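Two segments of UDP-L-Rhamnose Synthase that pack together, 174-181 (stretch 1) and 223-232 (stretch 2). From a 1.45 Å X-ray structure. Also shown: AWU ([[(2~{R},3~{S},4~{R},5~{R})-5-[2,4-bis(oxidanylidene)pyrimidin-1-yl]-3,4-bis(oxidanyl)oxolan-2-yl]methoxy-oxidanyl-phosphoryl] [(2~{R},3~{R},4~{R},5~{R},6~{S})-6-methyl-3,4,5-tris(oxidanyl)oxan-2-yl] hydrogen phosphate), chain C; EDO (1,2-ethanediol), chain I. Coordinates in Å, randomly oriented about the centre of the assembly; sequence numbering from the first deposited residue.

Stretch 1 174-181: SFITKILS
Stretch 2 (223-232) SHNEILSLIR

Both stretches are essentially helical and cross almost at right angles. Residues F175 to L180 and H224 to R232 keep phi between -54° and -71° and psi between -26° and -51°, while S181 has -89/-15; the second helix runs on past R232. The N-to-C directions differ by 85° (signed crossing angle -85°), with the axes 10.9 Å apart at closest approach. Register is set by three CA-CA pairs: I179 to H224 at 7.5 Å, L180 to L228 at 7.7 Å and I176 to I227 at 7.8 Å.

S174 (phi/psi -72/130) and S223 (-106/163) occupy the N-cap positions. S223 (chi1 p) caps its helix: its OG accepts from E226 N at 3.0 Å, while S223 N donates to E226 OE1 at 2.8 Å, so side chain and backbone of the two residues bond reciprocally. The i to i+4 pattern is regular, from K178 N to S174 O at 2.9 Å and from I227 N to S223 O at 3.1 Å. At S181 it weakens, the N lying 3.3 Å from T177 O but 2.8 Å from K178 O, which also accepts from S181 OG at 2.6 Å.

No hydrogen bond links the stretches; the 398 Å² they bury rests mainly on apolar packing. CA-to-CB points toward the partner at F175, I179, I227 and I231, and sideways at I176, L180, H224 and L228, whose ends come nearer. I179 (chi1 p, chi2 t) is the most covered residue: its CD1 lies 4.0 Å from L228 CG and 4.1 Å from I227 CG2. I176, I227, I231, L180 and L228 are all m, t. I176 CG2 meets I231 CD1 at 3.8 Å, and I176 CG1 lies 4.0 Å from I227 CG2. L180 CD2 touches L228 CD2 at 3.8 Å and I231 CD1 at 4.0 Å. These branched aliphatic ends have no polar group to pair, so they meet near van der Waals distance and bury apolar surface from solvent.

At the start of both helices the contact becomes aromatic. F175 (chi1 t, chi2 92°) places CE2 3.7 Å from I227 CD1 and CZ 3.6 Å from H224 NE2. H224 adopts chi1 m and chi2 56°. F175 CZ lies over one face of the imidazole, whereas H224 NE2 sits near the plane of the phenyl ring; with centroids 5.2 Å apart and planes at 56°, the pair is oblique.

The nucleotide sugar AWU borders this pair. H224 NE2 and AWU O3C form a 2.8 Å hydrogen bond, and F175 CE1 is 3.7 Å from AWU C4C. K178 (m, t, m, t), out of reach of stretch 2, sends NZ to the diphosphate, donating to AWU O3A at 2.8 Å and AWU O2A at 3.1 Å.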

# COMPACT_ATOMS: atom_id res chain seq x y z
N SER A 174 -9.61 14.01 -20.13
CA SER A 174 -9.43 15.47 -19.89
C SER A 174 -10.58 16.03 -19.06
O SER A 174 -11.75 15.78 -19.35
CB SER A 174 -9.28 16.24 -21.16
OG SER A 174 -9.20 17.62 -20.89
N PHE A 175 -10.26 16.76 -18.00
CA PHE A 175 -11.28 17.27 -17.05
C PHE A 175 -12.38 18.04 -17.80
O PHE A 175 -13.55 17.87 -17.46
CB PHE A 175 -10.59 18.14 -16.00
CG PHE A 175 -11.49 18.77 -14.98
CD1 PHE A 175 -11.75 18.12 -13.78
CD2 PHE A 175 -12.02 20.04 -15.21
CE1 PHE A 175 -12.53 18.75 -12.83
CE2 PHE A 175 -12.85 20.64 -14.26
CZ PHE A 175 -13.09 19.99 -13.08
N ILE A 176 -12.03 18.91 -18.74
CA ILE A 176 -13.03 19.74 -19.46
C ILE A 176 -13.92 18.81 -20.29
O ILE A 176 -15.17 18.98 -20.21
CB ILE A 176 -12.37 20.83 -20.31
CG1 ILE A 176 -11.65 21.84 -19.42
CG2 ILE A 176 -13.38 21.47 -21.24
CD1 ILE A 176 -11.09 23.06 -20.14
N THR A 177 -13.35 17.85 -21.01
CA THR A 177 -14.18 16.88 -21.78
C THR A 177 -15.18 16.22 -20.83
O THR A 177 -16.40 16.08 -21.16
CB THR A 177 -13.34 15.82 -22.49
OG1 THR A 177 -12.30 16.54 -23.17
CG2 THR A 177 -14.16 15.00 -23.47
N LYS A 178 -14.68 15.77 -19.69
CA LYS A 178 -15.54 15.06 -18.72
C LYS A 178 -16.66 15.99 -18.26
O LYS A 178 -17.83 15.56 -18.34
CB LYS A 178 -14.69 14.49 -17.57
CG LYS A 178 -13.88 13.29 -18.04
CD LYS A 178 -13.35 12.40 -16.99
CE LYS A 178 -12.31 13.11 -16.17
NZ LYS A 178 -11.88 12.25 -15.04
N ILE A 179 -16.37 17.22 -17.82
CA ILE A 179 -17.45 18.02 -17.18
C ILE A 179 -18.46 18.46 -18.25
O ILE A 179 -19.64 18.56 -17.90
CB ILE A 179 -16.93 19.16 -16.29
CG1 ILE A 179 -16.22 20.27 -17.08
CG2 ILE A 179 -16.10 18.56 -15.17
CD1 ILE A 179 -16.02 21.54 -16.29
N LEU A 180 -18.05 18.58 -19.52
CA LEU A 180 -18.98 18.89 -20.63
C LEU A 180 -19.96 17.73 -20.78
O LEU A 180 -21.11 17.99 -21.20
CB LEU A 180 -18.22 19.15 -21.93
CG LEU A 180 -17.62 20.55 -22.08
CD1 LEU A 180 -16.67 20.60 -23.27
CD2 LEU A 180 -18.69 21.62 -22.20
N SER A 181 -19.57 16.53 -20.37
CA SER A 181 -20.36 15.29 -20.61
C SER A 181 -21.35 15.06 -19.47
O SER A 181 -22.25 14.21 -19.64
CB SER A 181 -19.46 14.09 -20.83
OG SER A 181 -19.00 13.56 -19.59
N SER A 223 -13.22 27.02 -10.62
CA SER A 223 -14.38 26.12 -10.42
C SER A 223 -14.88 25.59 -11.74
O SER A 223 -14.64 26.19 -12.79
CB SER A 223 -15.51 26.78 -9.69
OG SER A 223 -16.10 27.75 -10.53
N HIS A 224 -15.66 24.55 -11.64
CA HIS A 224 -16.36 23.95 -12.80
C HIS A 224 -17.22 25.06 -13.43
O HIS A 224 -17.27 25.16 -14.66
CB HIS A 224 -17.20 22.77 -12.36
CG HIS A 224 -16.51 21.75 -11.52
ND1 HIS A 224 -15.87 22.07 -10.31
CD2 HIS A 224 -16.38 20.42 -11.67
CE1 HIS A 224 -15.41 20.95 -9.78
NE2 HIS A 224 -15.68 19.95 -10.59
N ASN A 225 -17.93 25.82 -12.62
CA ASN A 225 -18.80 26.88 -13.16
C ASN A 225 -17.97 27.91 -13.90
O ASN A 225 -18.43 28.38 -14.95
CB ASN A 225 -19.64 27.51 -12.07
CG ASN A 225 -20.82 26.68 -11.65
OD1 ASN A 225 -21.11 25.63 -12.21
ND2 ASN A 225 -21.46 27.15 -10.59
N GLU A 226 -16.80 28.29 -13.40
CA GLU A 226 -16.00 29.31 -14.11
C GLU A 226 -15.57 28.76 -15.49
O GLU A 226 -15.61 29.51 -16.48
CB GLU A 226 -14.75 29.74 -13.35
CG GLU A 226 -15.01 30.64 -12.17
CD GLU A 226 -13.77 30.83 -11.34
OE1 GLU A 226 -13.34 29.83 -10.79
OE2 GLU A 226 -13.26 31.95 -11.24
N ILE A 227 -15.19 27.48 -15.56
CA ILE A 227 -14.75 26.83 -16.82
C ILE A 227 -15.93 26.76 -17.79
O ILE A 227 -15.76 27.21 -18.94
CB ILE A 227 -14.17 25.43 -16.58
CG1 ILE A 227 -12.88 25.52 -15.78
CG2 ILE A 227 -13.95 24.73 -17.93
CD1 ILE A 227 -12.47 24.19 -15.23
N LEU A 228 -17.09 26.31 -17.34
CA LEU A 228 -18.24 26.16 -18.27
C LEU A 228 -18.66 27.56 -18.72
O LEU A 228 -19.07 27.68 -19.84
CB LEU A 228 -19.37 25.39 -17.60
CG LEU A 228 -19.01 23.92 -17.38
CD1 LEU A 228 -19.97 23.28 -16.40
CD2 LEU A 228 -18.95 23.17 -18.70
N SER A 229 -18.63 28.53 -17.81
CA SER A 229 -18.94 29.96 -18.15
C SER A 229 -17.98 30.48 -19.25
O SER A 229 -18.44 31.18 -20.18
CB SER A 229 -18.96 30.82 -16.93
OG SER A 229 -20.03 30.49 -16.08
N LEU A 230 -16.68 30.17 -19.21
CA LEU A 230 -15.77 30.59 -20.32
C LEU A 230 -16.15 29.91 -21.63
O LEU A 230 -16.11 30.58 -22.67
CB LEU A 230 -14.34 30.26 -19.96
CG LEU A 230 -13.71 31.18 -18.92
CD1 LEU A 230 -12.39 30.59 -18.46
CD2 LEU A 230 -13.53 32.59 -19.50
N ILE A 231 -16.48 28.63 -21.59
CA ILE A 231 -16.84 27.92 -22.85
C ILE A 231 -18.09 28.59 -23.41
O ILE A 231 -18.13 28.86 -24.62
CB ILE A 231 -17.03 26.43 -22.56
CG1 ILE A 231 -15.70 25.78 -22.21
CG2 ILE A 231 -17.74 25.77 -23.72
CD1 ILE A 231 -15.80 24.38 -21.63
N ARG A 232 -19.05 28.90 -22.54
CA ARG A 232 -20.31 29.54 -22.96
C ARG A 232 -20.00 30.91 -23.57
O ARG A 232 -20.46 31.20 -24.71
CB ARG A 232 -21.26 29.71 -21.78
CG ARG A 232 -22.58 30.40 -22.11
CD ARG A 232 -23.31 30.77 -20.83
NE ARG A 232 -22.50 31.71 -20.08
CZ ARG A 232 -22.48 31.85 -18.76
NH1 ARG A 232 -23.21 31.08 -17.98
NH2 ARG A 232 -21.65 32.74 -18.24
PA AWU C . -14.36 12.32 -12.31
O1A AWU C . -15.11 11.35 -11.49
O2A AWU C . -14.66 12.40 -13.79
O3A AWU C . -12.74 12.15 -12.40
PB AWU C . -11.77 11.39 -11.31
O1B AWU C . -11.95 11.84 -9.84
O2B AWU C . -11.78 9.88 -11.63
O3B AWU C . -10.39 12.04 -11.79
C5' AWU C . -6.98 11.00 -11.13
O5' AWU C . -8.21 11.26 -11.78
C4' AWU C . -6.28 12.30 -10.81
O4' AWU C . -5.11 12.09 -10.00
C3' AWU C . -7.22 13.19 -10.06
O3' AWU C . -6.67 14.48 -10.04
C2' AWU C . -8.57 13.34 -10.75
C1' AWU C . -9.14 12.06 -11.16
N1 AWU C . -18.31 15.58 -11.43
C2 AWU C . -19.48 16.30 -11.60
O2 AWU C . -19.46 17.55 -11.53
N3 AWU C . -20.61 15.62 -11.98
C4 AWU C . -20.65 14.27 -12.05
O4 AWU C . -21.74 13.71 -12.44
C5 AWU C . -19.46 13.55 -11.90
C6 AWU C . -18.31 14.20 -11.48
C1C AWU C . -17.05 16.27 -11.04
C2C AWU C . -16.27 15.68 -9.86
C3C AWU C . -14.82 16.11 -10.19
C4C AWU C . -14.84 16.09 -11.68
C5C AWU C . -14.09 14.94 -12.33
C6' AWU C . -6.21 10.13 -12.12
O2' AWU C . -8.36 14.03 -11.97
O2C AWU C . -16.74 16.28 -8.67
O3C AWU C . -14.60 17.46 -9.81
O4C AWU C . -16.19 15.97 -12.12
O5C AWU C . -14.56 13.74 -11.67
C1 EDO I . -22.44 20.22 -18.67
O1 EDO I . -23.65 19.64 -18.20
C2 EDO I . -22.70 21.11 -19.85
O2 EDO I . -22.60 20.41 -21.09